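Local structure of putative Nitroreductase (3E39) at residues Arg19-Glu24 / Gly72-Gly77; Leu53-Arg56 / Arg61-Ile64; Glu24-Glu29 / Ala78-Leu83. The protein binds flavin mononucleotide and, as a member of the nitroreductase family, probably uses it as the cofactor of an oxidoreductase reaction. All coordinates share one frame; numbering follows the deposited sequence.

In the fold
The contacts lead in space from the flavin to strand 50-56, an outermost strand of the sheet within this chain; in sequence, contact 2 is nested inside the loops closed by the others. Contact 1 touches FMN through Arg19 and Ile74; contacts 2 and 3 lie away from its pocket. Contacts 1 and 3, centres about 11 Å apart, share Glu24 and alternate along the chain; the loop holding Arg19 continues to Val26, which packs on the start of strand 80-87. Contacts 2 and 3, centres also about 11 Å apart, meet in the sheet, where Ile55 N lies 2.8 Å from Ile81 O. Arg76 NH1 and Asp63 OD1 join contacts 1 and 2 in a salt bridge of 3.2 Å.

Contact 1 of 3, residues Arg19-Glu24 / Gly72-Gly77; sequences RRYTDE and GHIVRG. With FMN (flavin mononucleotide), chain E.
Arg19 lies across the end of Ile74 on its way to the flavin. Its CG is anti to its own carbonyl carbon (chi1 -56°) and the chain is extended from there to NE, which carries the guanidinium past the isoleucine to the pyrimidine side of the isoalloxazine. Ile74 answers with its longer branch: CG1 is likewise anti to the carbonyl carbon, and CD1 comes to 3.8 Å from Arg19 CD while also touching FMN O2. One methyl thus packs against both the aliphatic part of the arginine and the oxygen that the arginine binds. The guanidinium grips the flavin with two nearly straight bonds, NE to O2 at 2.7 Å (163°) and NH2 to N1 at 3.0 Å (165°), N1 lying in the guanidinium plane at its edge; a third, from NH2 to O2, is weak.

The shorter branch of Ile74 serves Tyr21. CG2 meets the phenol oxygen, 3.8 Å from Tyr21 OH, which also has a weak hydrogen bond with Ile18 O, and Ile74 O lies near the plane of the ring, at its edge. Farther along the helix Gly77 O approaches the ring obliquely, 3.5 Å from Tyr21 CD2. The backbones are linked through a water that donates to Arg19 O at 2.7 Å and to His73 O at 3.2 Å. Val120 of strand 118-122 touches Arg19, Tyr21 and Ile74, and Ser17, Arg15, Arg16 and Arg162 also hydrogen-bond FMN.

The paired donors to N1 and O2 hold the guanidinium close to the plane of the flavin's pyrimidine ring and set its positive charge beside N1 and the C2=O2 carbonyl. As in other flavoproteins with a cation at this position, the charge would probably favour the anionic reduced flavin, in which negative charge gathers at N1 and O2.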
ATOM      1  N   ARG A  19      11.026  14.576   6.083  1.00 13.35           N
ATOM      2  CA  ARG A  19      10.832  14.829   7.507  1.00 13.65           C
ATOM      3  C   ARG A  19      11.039  16.277   7.972  1.00 16.17           C
ATOM      4  O   ARG A  19      10.964  16.560   9.173  1.00 18.32           O
ATOM      5  CB  ARG A  19      11.763  13.889   8.277  1.00 12.53           C
ATOM      6  CG  ARG A  19      11.569  12.393   7.940  1.00 12.74           C
ATOM      7  CD  ARG A  19      12.583  11.492   8.644  1.00 12.91           C
ATOM      8  NE  ARG A  19      12.247  10.060   8.517  1.00 13.79           N
ATOM      9  CZ  ARG A  19      12.655   9.268   7.522  1.00 13.16           C
ATOM     10  NH1 ARG A  19      13.368   9.739   6.506  1.00 12.23           N
ATOM     11  NH2 ARG A  19      12.281   8.013   7.507  1.00 13.28           N
ATOM     12  N   ARG A  20      11.331  17.157   7.023  1.00 16.66           N
ATOM     13  CA  ARG A  20      11.602  18.591   7.277  1.00 17.57           C
ATOM     14  C   ARG A  20      10.821  19.410   6.262  1.00 16.62           C
ATOM     15  O   ARG A  20      10.818  19.103   5.064  1.00 16.81           O
ATOM     16  CB  ARG A  20      13.089  18.896   7.162  1.00 19.06           C
ATOM     17  CG  ARG A  20      13.940  18.263   8.241  1.00 21.49           C
ATOM     18  CD  ARG A  20      15.400  18.650   8.035  1.00 23.84           C
ATOM     19  N   TYR A  21      10.172  20.462   6.739  1.00 14.14           N
ATOM     20  CA  TYR A  21       9.219  21.202   5.920  1.00 13.81           C
ATOM     21  C   TYR A  21       9.417  22.706   6.046  1.00 12.54           C
ATOM     22  O   TYR A  21       9.988  23.176   7.032  1.00 17.42           O
ATOM     23  CB  TYR A  21       7.774  20.843   6.354  1.00 15.43           C
ATOM     24  CG  TYR A  21       7.621  19.361   6.680  1.00 14.39           C
ATOM     25  CD1 TYR A  21       7.490  18.404   5.661  1.00 12.57           C
ATOM     26  CD2 TYR A  21       7.724  18.912   7.984  1.00 14.99           C
ATOM     27  CE1 TYR A  21       7.397  17.050   5.958  1.00 12.87           C
ATOM     28  CE2 TYR A  21       7.638  17.539   8.301  1.00 16.50           C
ATOM     29  CZ  TYR A  21       7.474  16.609   7.275  1.00 19.80           C
ATOM     30  OH  TYR A  21       7.397  15.265   7.576  1.00 14.96           O
ATOM     31  N   THR A  22       8.905  23.434   5.067  1.00 13.50           N
ATOM     32  CA  THR A  22       8.975  24.897   5.072  1.00 15.73           C
ATOM     33  C   THR A  22       7.806  25.401   5.892  1.00 15.81           C
ATOM     34  O   THR A  22       7.017  24.593   6.373  1.00 13.91           O
ATOM     35  CB  THR A  22       8.900  25.512   3.683  1.00 16.39           C
ATOM     36  OG1 THR A  22       7.574  25.385   3.140  1.00 11.28           O
ATOM     37  CG2 THR A  22       9.939  24.888   2.733  1.00 14.17           C
ATOM     38  N   ASP A  23       7.677  26.722   6.044  1.00 13.50           N
ATOM     39  CA  ASP A  23       6.558  27.281   6.797  1.00 16.65           C
ATOM     40  C   ASP A  23       5.341  27.498   5.887  1.00 14.73           C
ATOM     41  O   ASP A  23       4.318  28.040   6.298  1.00 17.96           O
ATOM     42  CB  ASP A  23       6.997  28.592   7.490  1.00 17.20           C
ATOM     43  CG  ASP A  23       7.943  28.356   8.713  1.00 29.35           C
ATOM     44  OD1 ASP A  23       7.941  27.249   9.319  1.00 30.25           O
ATOM     45  OD2 ASP A  23       8.681  29.309   9.098  1.00 35.20           O
ATOM     46  N   GLU A  24       5.407  27.023   4.648  1.00 14.15           N
ATOM     47  CA  GLU A  24       4.306  27.242   3.719  1.00 13.05           C
ATOM     48  C   GLU A  24       3.071  26.399   4.099  1.00 15.13           C
ATOM     49  O   GLU A  24       3.200  25.223   4.442  1.00 16.17           O
ATOM     50  CB  GLU A  24       4.766  26.937   2.283  1.00 13.98           C
ATOM     51  CG  GLU A  24       3.764  27.285   1.208  1.00 17.46           C
ATOM     52  CD  GLU A  24       4.292  27.061  -0.206  1.00 20.21           C
ATOM     53  OE1 GLU A  24       5.535  26.907  -0.385  1.00 26.81           O
ATOM     54  OE2 GLU A  24       3.450  27.077  -1.144  1.00 26.29           O
ATOM     55  N   GLY A  72       9.054  13.543  17.832  1.00 15.10           N
ATOM     56  CA  GLY A  72       8.421  14.826  18.101  1.00 14.78           C
ATOM     57  C   GLY A  72       8.871  15.955  17.196  1.00 14.64           C
ATOM     58  O   GLY A  72       8.081  16.855  16.924  1.00 17.96           O
ATOM     59  N   HIS A  73      10.124  15.917  16.722  1.00 15.21           N
ATOM     60  CA  HIS A  73      10.621  16.951  15.811  1.00 17.40           C
ATOM     61  C   HIS A  73       9.833  16.932  14.498  1.00 16.59           C
ATOM     62  O   HIS A  73       9.467  17.986  13.978  1.00 18.27           O
ATOM     63  CB  HIS A  73      12.128  16.825  15.551  1.00 21.19           C
ATOM     64  CG  HIS A  73      12.678  17.932  14.707  1.00 31.03           C
ATOM     65  ND1 HIS A  73      12.725  19.244  15.136  1.00 41.40           N
ATOM     66  CD2 HIS A  73      13.204  17.930  13.459  1.00 42.71           C
ATOM     67  CE1 HIS A  73      13.243  20.002  14.183  1.00 39.25           C
ATOM     68  NE2 HIS A  73      13.543  19.228  13.154  1.00 44.50           N
ATOM     69  N   ILE A  74       9.559  15.738  13.975  1.00 14.86           N
ATOM     70  CA  ILE A  74       8.776  15.594  12.761  1.00 13.79           C
ATOM     71  C   ILE A  74       7.353  16.079  13.036  1.00 11.75           C
ATOM     72  O   ILE A  74       6.801  16.876  12.282  1.00 12.61           O
ATOM     73  CB  ILE A  74       8.745  14.107  12.279  1.00 14.21           C
ATOM     74  CG1 ILE A  74      10.162  13.644  11.891  1.00 17.35           C
ATOM     75  CG2 ILE A  74       7.754  13.936  11.082  1.00 13.87           C
ATOM     76  CD1 ILE A  74      10.279  12.155  11.537  1.00 13.33           C
ATOM     77  N   VAL A  75       6.770  15.601  14.130  1.00 11.95           N
ATOM     78  CA  VAL A  75       5.401  15.981  14.498  1.00 12.01           C
ATOM     79  C   VAL A  75       5.255  17.490  14.650  1.00 12.40           C
ATOM     80  O   VAL A  75       4.318  18.072  14.112  1.00 13.97           O
ATOM     81  CB  VAL A  75       4.901  15.255  15.778  1.00 13.11           C
ATOM     82  CG1 VAL A  75       3.519  15.793  16.260  1.00  9.70           C
ATOM     83  CG2 VAL A  75       4.806  13.748  15.523  1.00 11.26           C
ATOM     84  N   ARG A  76       6.162  18.133  15.366  1.00 14.46           N
ATOM     85  CA  ARG A  76       6.015  19.578  15.567  1.00 15.63           C
ATOM     86  C   ARG A  76       6.362  20.418  14.341  1.00 16.63           C
ATOM     87  O   ARG A  76       5.935  21.568  14.236  1.00 16.45           O
ATOM     88  CB  ARG A  76       6.832  20.049  16.762  1.00 18.33           C
ATOM     89  CG  ARG A  76       6.418  19.443  18.071  1.00 21.04           C
ATOM     90  CD  ARG A  76       7.188  20.138  19.194  1.00 23.23           C
ATOM     91  NE  ARG A  76       7.083  19.430  20.463  1.00 33.76           N
ATOM     92  CZ  ARG A  76       6.008  19.438  21.250  1.00 35.71           C
ATOM     93  NH1 ARG A  76       4.919  20.128  20.927  1.00 41.63           N
ATOM     94  NH2 ARG A  76       6.036  18.741  22.378  1.00 36.57           N
ATOM     95  N   GLY A  77       7.123  19.850  13.421  1.00 14.71           N
ATOM     96  CA  GLY A  77       7.527  20.565  12.204  1.00 15.43           C
ATOM     97  C   GLY A  77       6.545  20.463  11.047  1.00 14.38           C
ATOM     98  O   GLY A  77       6.525  21.319  10.158  1.00 13.73           O
TER
HETATM   99  N1  FMN E 200      10.101   7.070   9.408  1.00  9.68           N
HETATM  100  C2  FMN E 200      10.346   7.779  10.566  1.00 12.92           C
HETATM  101  O2  FMN E 200      11.111   8.729  10.579  1.00 13.73           O
HETATM  102  N3  FMN E 200       9.696   7.447  11.735  1.00 11.94           N
HETATM  103  C4  FMN E 200       8.805   6.402  11.822  1.00 10.96           C
HETATM  104  O4  FMN E 200       8.100   6.287  12.839  1.00  9.60           O
HETATM  105  C4A FMN E 200       8.552   5.662  10.661  1.00 11.43           C
HETATM  106  N5  FMN E 200       7.659   4.619  10.722  1.00 11.18           N
HETATM  107  C5A FMN E 200       7.368   3.879   9.572  1.00 11.22           C
HETATM  108  C6  FMN E 200       6.477   2.804   9.663  1.00 10.98           C
HETATM  109  C7  FMN E 200       6.160   2.055   8.525  1.00 10.45           C
HETATM  110  C7M FMN E 200       5.342   0.798   8.666  1.00  8.61           C
HETATM  111  C8  FMN E 200       6.771   2.381   7.298  1.00  7.94           C
HETATM  112  C8M FMN E 200       6.425   1.607   6.048  1.00  8.63           C
HETATM  113  C9  FMN E 200       7.683   3.437   7.227  1.00  9.50           C
HETATM  114  C9A FMN E 200       7.994   4.206   8.369  1.00 10.14           C
HETATM  115  N10 FMN E 200       8.918   5.285   8.313  1.00 10.26           N
HETATM  116  C10 FMN E 200       9.194   6.014   9.462  1.00 10.44           C
HETATM  117  C1' FMN E 200       9.623   5.646   7.062  1.00 11.16           C
HETATM  118  C2' FMN E 200      10.741   4.657   6.718  1.00 12.77           C
HETATM  119  O2' FMN E 200      11.866   4.876   7.551  1.00 11.94           O
HETATM  120  C3' FMN E 200      11.127   4.835   5.258  1.00 12.58           C
HETATM  121  O3' FMN E 200      10.000   4.559   4.458  1.00 10.62           O
HETATM  122  C4' FMN E 200      12.256   3.901   4.826  1.00 11.92           C
HETATM  123  O4' FMN E 200      13.424   4.218   5.550  1.00 10.29           O
HETATM  124  C5' FMN E 200      12.561   4.031   3.353  1.00  7.61           C
HETATM  125  O5' FMN E 200      12.698   5.390   2.980  1.00 10.70           O
HETATM  126  P   FMN E 200      11.859   6.121   1.829  1.00 11.23           P
HETATM  127  O1P FMN E 200      10.434   6.254   2.344  1.00 11.73           O
HETATM  128  O2P FMN E 200      12.519   7.462   1.553  1.00  9.74           O
HETATM  129  O3P FMN E 200      11.913   5.202   0.638  1.00 12.03           O
HETATM  130  O   HOH W   1      10.126  18.430  10.881  1.00 23.83           O

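Contact 2 of 3, residues Leu53-Arg56 / Arg61-Ile64; sequences LVIR and RCDI
Arg61 folds over the end of Ile55. CB starts toward the strand and lies 4.0 Å from Ile55 CD1. The chain is extended through CG, and a bend about CG-CD (chi3 -72°) then turns NE and the guanidinium back over the same methyl: CD itself is 3.9 Å from Ile55 CD1 and NE 3.5 Å. At the tip the methyl sits over one face of the guanidinium, 3.5 Å above its plane and offset toward the rim, with CZ at 3.6 Å. NH1 passes Leu53 CD1 at 4.3 Å. NH2 forms salt bridges with Asp59 and with Glu171 of the second subunit, and NE and NH1 are hydrogen-bonded too, so the methyl of Ile55 backs a guanidinium whose charge is shared between an acid of its own chain and one of the second subunit.

The other branch of Ile55 reaches Cys62: in one of the two conformers of Cys62, CG2 lies 3.7 Å from Cys62 SG, so this contact is less certain. The two side chains of Ile55 and Arg61 run at about a right angle.

Strand 50-56 is the outermost on its side of the sheet within this chain, bonded to strand 80-87. Ile55 and Leu53 face helix 61-66, which comes soon after in the chain; Val54, on the other face, packs against helix 28-39, and Arg56 forms a salt bridge with Asp28 of that helix.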
ATOM      1  N   LEU A  53      -8.259  10.995  10.594  1.00  9.19           N
ATOM      2  CA  LEU A  53      -8.397  12.170  11.439  1.00  8.91           C
ATOM      3  C   LEU A  53      -7.298  13.149  11.076  1.00  8.50           C
ATOM      4  O   LEU A  53      -6.113  12.830  11.182  1.00  9.67           O
ATOM      5  CB  LEU A  53      -8.319  11.787  12.907  1.00  8.78           C
ATOM      6  CG  LEU A  53      -8.461  12.949  13.901  1.00 10.96           C
ATOM      7  CD1 LEU A  53      -9.712  13.812  13.689  1.00 18.14           C
ATOM      8  CD2 LEU A  53      -8.377  12.369  15.293  1.00 11.26           C
ATOM      9  N   VAL A  54      -7.695  14.344  10.663  1.00  8.26           N
ATOM     10  CA  VAL A  54      -6.742  15.390  10.287  1.00  8.47           C
ATOM     11  C   VAL A  54      -6.396  16.251  11.478  1.00 10.48           C
ATOM     12  O   VAL A  54      -7.305  16.730  12.185  1.00 11.00           O
ATOM     13  CB  VAL A  54      -7.334  16.281   9.143  1.00 10.04           C
ATOM     14  CG1 VAL A  54      -6.386  17.441   8.776  1.00 12.53           C
ATOM     15  CG2 VAL A  54      -7.685  15.421   7.895  1.00  9.31           C
ATOM     16  N   ILE A  55      -5.079  16.473  11.680  1.00 10.19           N
ATOM     17  CA  ILE A  55      -4.590  17.315  12.775  1.00 10.07           C
ATOM     18  C   ILE A  55      -3.607  18.314  12.198  1.00 10.21           C
ATOM     19  O   ILE A  55      -2.489  17.938  11.819  1.00 10.98           O
ATOM     20  CB  ILE A  55      -3.869  16.506  13.888  1.00 11.45           C
ATOM     21  CG1 ILE A  55      -4.795  15.430  14.484  1.00 13.75           C
ATOM     22  CG2 ILE A  55      -3.375  17.437  15.003  1.00 10.96           C
ATOM     23  CD1 ILE A  55      -5.966  15.944  15.248  1.00 20.74           C
ATOM     24  N   ARG A  56      -4.016  19.574  12.100  1.00 13.11           N
ATOM     25  CA  ARG A  56      -3.111  20.629  11.615  1.00 13.04           C
ATOM     26  C   ARG A  56      -2.151  21.134  12.683  1.00 13.96           C
ATOM     27  O   ARG A  56      -2.368  20.934  13.860  1.00 13.14           O
ATOM     28  CB  ARG A  56      -3.889  21.798  11.021  1.00 14.98           C
ATOM     29  CG  ARG A  56      -4.574  21.419   9.731  1.00 17.38           C
ATOM     30  CD  ARG A  56      -5.274  22.568   9.121  1.00 18.83           C
ATOM     31  NE  ARG A  56      -5.704  22.341   7.735  1.00 18.84           N
ATOM     32  CZ  ARG A  56      -4.934  22.483   6.648  1.00 19.63           C
ATOM     33  NH1 ARG A  56      -3.645  22.814   6.755  1.00 20.25           N
ATOM     34  NH2 ARG A  56      -5.463  22.302   5.442  1.00 18.54           N
ATOM     35  N   ARG A  61      -3.966  19.361  19.644  1.00 17.40           N
ATOM     36  CA  ARG A  61      -3.751  17.922  19.656  1.00 17.38           C
ATOM     37  C   ARG A  61      -2.378  17.514  19.107  1.00 15.53           C
ATOM     38  O   ARG A  61      -1.956  16.381  19.317  1.00 16.31           O
ATOM     39  CB  ARG A  61      -4.860  17.184  18.926  1.00 16.68           C
ATOM     40  CG  ARG A  61      -6.153  17.168  19.710  1.00 19.31           C
ATOM     41  CD  ARG A  61      -7.279  16.598  18.889  1.00 19.65           C
ATOM     42  NE  ARG A  61      -7.708  17.509  17.828  1.00 18.16           N
ATOM     43  CZ  ARG A  61      -8.762  17.291  17.054  1.00 15.31           C
ATOM     44  NH1 ARG A  61      -9.515  16.226  17.219  1.00 17.69           N
ATOM     45  NH2 ARG A  61      -9.095  18.168  16.130  1.00 16.38           N
ATOM     46  N   CYS A  62      -1.678  18.430  18.432  1.00 16.21           N
ATOM     47  CA  CYS A  62      -0.309  18.157  17.946  0.60 16.20           C
ATOM     48  C   CYS A  62       0.620  17.975  19.117  1.00 15.46           C
ATOM     49  O   CYS A  62       1.585  17.215  19.049  1.00 13.52           O
ATOM     50  CB  CYS A  62       0.279  19.302  17.124  0.60 18.02           C
ATOM     51  SG  CYS A  62      -0.305  19.440  15.476  0.60 15.81           S
ATOM     52  N   ASP A  63       0.348  18.703  20.194  1.00 16.01           N
ATOM     53  CA  ASP A  63       1.165  18.613  21.393  1.00 16.77           C
ATOM     54  C   ASP A  63       0.962  17.243  22.016  1.00 13.76           C
ATOM     55  O   ASP A  63       1.901  16.650  22.563  1.00 15.95           O
ATOM     56  CB  ASP A  63       0.770  19.676  22.413  1.00 17.45           C
ATOM     57  CG  ASP A  63       1.256  21.067  22.054  1.00 23.04           C
ATOM     58  OD1 ASP A  63       1.973  21.263  21.045  1.00 31.47           O
ATOM     59  OD2 ASP A  63       0.911  21.972  22.838  1.00 34.49           O
ATOM     60  N   ILE A  64      -0.280  16.775  21.986  1.00 11.97           N
ATOM     61  CA  ILE A  64      -0.607  15.450  22.486  1.00 12.30           C
ATOM     62  C   ILE A  64       0.133  14.404  21.664  1.00 11.48           C
ATOM     63  O   ILE A  64       0.755  13.517  22.223  1.00  8.91           O
ATOM     64  CB  ILE A  64      -2.111  15.153  22.504  1.00 12.11           C
ATOM     65  CG1 ILE A  64      -2.839  16.166  23.427  1.00 16.41           C
ATOM     66  CG2 ILE A  64      -2.349  13.695  22.953  1.00 11.92           C
ATOM     67  CD1 ILE A  64      -4.349  16.014  23.439  1.00 14.98           C
TER

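Contact 3 of 3, residues Glu24-Glu29 / Ala78-Leu83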
ATOM      1  N   GLU A  24       5.407  27.023   4.648  1.00 14.15           N
ATOM      2  CA  GLU A  24       4.306  27.242   3.719  1.00 13.05           C
ATOM      3  C   GLU A  24       3.071  26.399   4.099  1.00 15.13           C
ATOM      4  O   GLU A  24       3.200  25.223   4.442  1.00 16.17           O
ATOM      5  CB  GLU A  24       4.766  26.937   2.283  1.00 13.98           C
ATOM      6  CG  GLU A  24       3.764  27.285   1.208  1.00 17.46           C
ATOM      7  CD  GLU A  24       4.292  27.061  -0.206  1.00 20.21           C
ATOM      8  OE1 GLU A  24       5.535  26.907  -0.385  1.00 26.81           O
ATOM      9  OE2 GLU A  24       3.450  27.077  -1.144  1.00 26.29           O
ATOM     10  N   ALA A  25       1.895  27.025   4.014  1.00 17.13           N
ATOM     11  CA  ALA A  25       0.622  26.375   4.362  1.00 17.16           C
ATOM     12  C   ALA A  25       0.324  25.241   3.387  1.00 16.66           C
ATOM     13  O   ALA A  25       0.749  25.301   2.231  1.00 14.90           O
ATOM     14  CB  ALA A  25      -0.521  27.385   4.302  1.00 20.03           C
ATOM     15  N   VAL A  26      -0.366  24.210   3.880  1.00 15.11           N
ATOM     16  CA  VAL A  26      -0.855  23.119   3.042  1.00 13.38           C
ATOM     17  C   VAL A  26      -2.339  23.362   2.947  1.00 13.77           C
ATOM     18  O   VAL A  26      -3.059  23.314   3.969  1.00 12.27           O
ATOM     19  CB  VAL A  26      -0.587  21.743   3.655  1.00 12.20           C
ATOM     20  CG1 VAL A  26      -1.188  20.647   2.785  1.00 11.85           C
ATOM     21  CG2 VAL A  26       0.910  21.504   3.825  1.00 16.87           C
ATOM     22  N   SER A  27      -2.829  23.609   1.740  1.00 13.51           N
ATOM     23  CA  SER A  27      -4.234  23.922   1.550  1.00 14.48           C
ATOM     24  C   SER A  27      -5.200  22.810   1.883  1.00 13.53           C
ATOM     25  O   SER A  27      -4.855  21.618   1.863  1.00 14.74           O
ATOM     26  CB  SER A  27      -4.495  24.339   0.101  1.00 15.24           C
ATOM     27  OG  SER A  27      -4.322  23.262  -0.799  1.00 11.18           O
ATOM     28  N   ASP A  28      -6.423  23.233   2.189  1.00 16.67           N
ATOM     29  CA  ASP A  28      -7.517  22.319   2.430  1.00 15.33           C
ATOM     30  C   ASP A  28      -7.699  21.435   1.210  1.00 13.90           C
ATOM     31  O   ASP A  28      -8.012  20.249   1.377  1.00 13.14           O
ATOM     32  CB  ASP A  28      -8.847  23.042   2.703  1.00 15.50           C
ATOM     33  CG  ASP A  28      -8.989  23.502   4.132  1.00 19.46           C
ATOM     34  OD1 ASP A  28      -8.135  23.168   4.977  1.00 20.69           O
ATOM     35  OD2 ASP A  28     -10.016  24.160   4.412  1.00 23.22           O
ATOM     36  N   GLU A  29      -7.537  22.008   0.008  1.00 13.89           N
ATOM     37  CA  GLU A  29      -7.710  21.237  -1.226  1.00 14.35           C
ATOM     38  C   GLU A  29      -6.657  20.144  -1.349  1.00 13.37           C
ATOM     39  O   GLU A  29      -7.001  18.996  -1.712  1.00 13.29           O
ATOM     40  CB  GLU A  29      -7.730  22.138  -2.461  1.00 14.74           C
ATOM     41  CG  GLU A  29      -7.990  21.400  -3.796  1.00 15.39           C
ATOM     42  CD  GLU A  29      -9.308  20.604  -3.842  1.00 23.60           C
ATOM     43  OE1 GLU A  29     -10.175  20.727  -2.945  1.00 24.23           O
ATOM     44  OE2 GLU A  29      -9.492  19.843  -4.810  1.00 22.78           O
ATOM     45  N   ALA A  78       5.720  19.415  11.062  1.00 13.67           N
ATOM     46  CA  ALA A  78       4.745  19.172  10.002  1.00 13.18           C
ATOM     47  C   ALA A  78       3.667  20.243   9.988  1.00 12.53           C
ATOM     48  O   ALA A  78       3.408  20.875  11.011  1.00 13.64           O
ATOM     49  CB  ALA A  78       4.107  17.804  10.194  1.00 15.71           C
ATOM     50  N   LYS A  79       3.079  20.484   8.827  1.00 13.01           N
ATOM     51  CA  LYS A  79       1.965  21.434   8.724  1.00 14.75           C
ATOM     52  C   LYS A  79       0.637  20.733   8.854  1.00 16.56           C
ATOM     53  O   LYS A  79      -0.350  21.333   9.319  1.00 15.61           O
ATOM     54  CB  LYS A  79       2.019  22.245   7.420  1.00 17.19           C
ATOM     55  CG  LYS A  79       3.329  23.010   7.248  1.00 26.52           C
ATOM     56  CD  LYS A  79       3.749  23.783   8.505  1.00 30.77           C
ATOM     57  CE  LYS A  79       5.221  24.090   8.482  1.00 29.93           C
ATOM     58  NZ  LYS A  79       5.730  24.624   9.775  1.00 35.68           N
ATOM     59  N   VAL A  80       0.599  19.467   8.438  1.00 14.60           N
ATOM     60  CA  VAL A  80      -0.599  18.659   8.632  1.00 14.06           C
ATOM     61  C   VAL A  80      -0.176  17.216   8.934  1.00 12.65           C
ATOM     62  O   VAL A  80       0.828  16.727   8.419  1.00 11.94           O
ATOM     63  CB  VAL A  80      -1.551  18.717   7.402  1.00 16.83           C
ATOM     64  CG1 VAL A  80      -0.888  18.144   6.158  1.00 16.67           C
ATOM     65  CG2 VAL A  80      -2.913  18.008   7.708  1.00 16.22           C
ATOM     66  N   ILE A  81      -0.936  16.573   9.812  1.00 11.65           N
ATOM     67  CA  ILE A  81      -0.768  15.173  10.158  1.00 10.17           C
ATOM     68  C   ILE A  81      -2.121  14.479   9.887  1.00 10.59           C
ATOM     69  O   ILE A  81      -3.185  14.995  10.282  1.00 13.04           O
ATOM     70  CB  ILE A  81      -0.346  15.000  11.626  1.00 10.13           C
ATOM     71  CG1 ILE A  81       1.072  15.583  11.813  1.00 13.92           C
ATOM     72  CG2 ILE A  81      -0.318  13.519  12.024  1.00  5.96           C
ATOM     73  CD1 ILE A  81       1.523  15.730  13.232  1.00 17.18           C
ATOM     74  N   ILE A  82      -2.092  13.359   9.169  1.00  9.56           N
ATOM     75  CA  ILE A  82      -3.289  12.570   8.930  1.00  7.44           C
ATOM     76  C   ILE A  82      -3.129  11.260   9.727  1.00  7.23           C
ATOM     77  O   ILE A  82      -2.207  10.467   9.492  1.00  5.73           O
ATOM     78  CB  ILE A  82      -3.553  12.282   7.414  1.00  7.73           C
ATOM     79  CG1 ILE A  82      -3.814  13.581   6.634  1.00  9.26           C
ATOM     80  CG2 ILE A  82      -4.788  11.318   7.228  1.00 11.42           C
ATOM     81  CD1 ILE A  82      -3.840  13.388   5.111  1.00  9.82           C
ATOM     82  N   LEU A  83      -3.987  11.074  10.718  1.00  7.92           N
ATOM     83  CA  LEU A  83      -4.016   9.833  11.464  1.00  8.30           C
ATOM     84  C   LEU A  83      -4.893   8.820  10.730  1.00  9.68           C
ATOM     85  O   LEU A  83      -6.007   9.148  10.288  1.00  9.62           O
ATOM     86  CB  LEU A  83      -4.487  10.054  12.897  1.00  8.09           C
ATOM     87  CG  LEU A  83      -3.737  11.109  13.702  1.00  8.88           C
ATOM     88  CD1 LEU A  83      -4.320  11.210  15.131  1.00 12.70           C
ATOM     89  CD2 LEU A  83      -2.266  10.808  13.744  1.00 10.15           C
TER
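Val26 and Lys79 meet obliquely, each with its CB directed toward the other segment. The valine turns one methyl to each of two neighbours: CG2, anti to the carbonyl carbon, lies 3.8 Å from Lys79 CB, whereas CG1, anti to the backbone N (chi1 177°), approaches Val80 CG1 at 4.2 Å. The lysine touches only with its first carbons. A bend at chi2 (-47°) leads the rest of the chain away from Val26; CG still passes Glu24 O at 3.6 Å, and NZ ends near Gly77 O and Asp23 OD1, both weak partners.

Val31 of helix 28-39 packs against Val26 and Val80 alike, closing a small valine cluster over this end of the sheet. Just beyond Val26, Ser27 caps that helix, its OG accepting from Ala30 N, and Val26 O receives a hydrogen bond from Arg56 NH1.

Lys79 and Val80 both face Ala151 of strand 143-152, which makes a classic beta bulge at the entry of strand 80-87. The contact therefore joins the lead-in to an N-capped helix to a bulged strand start, within the helix-covered antiparallel sheet of the nitroreductase fold.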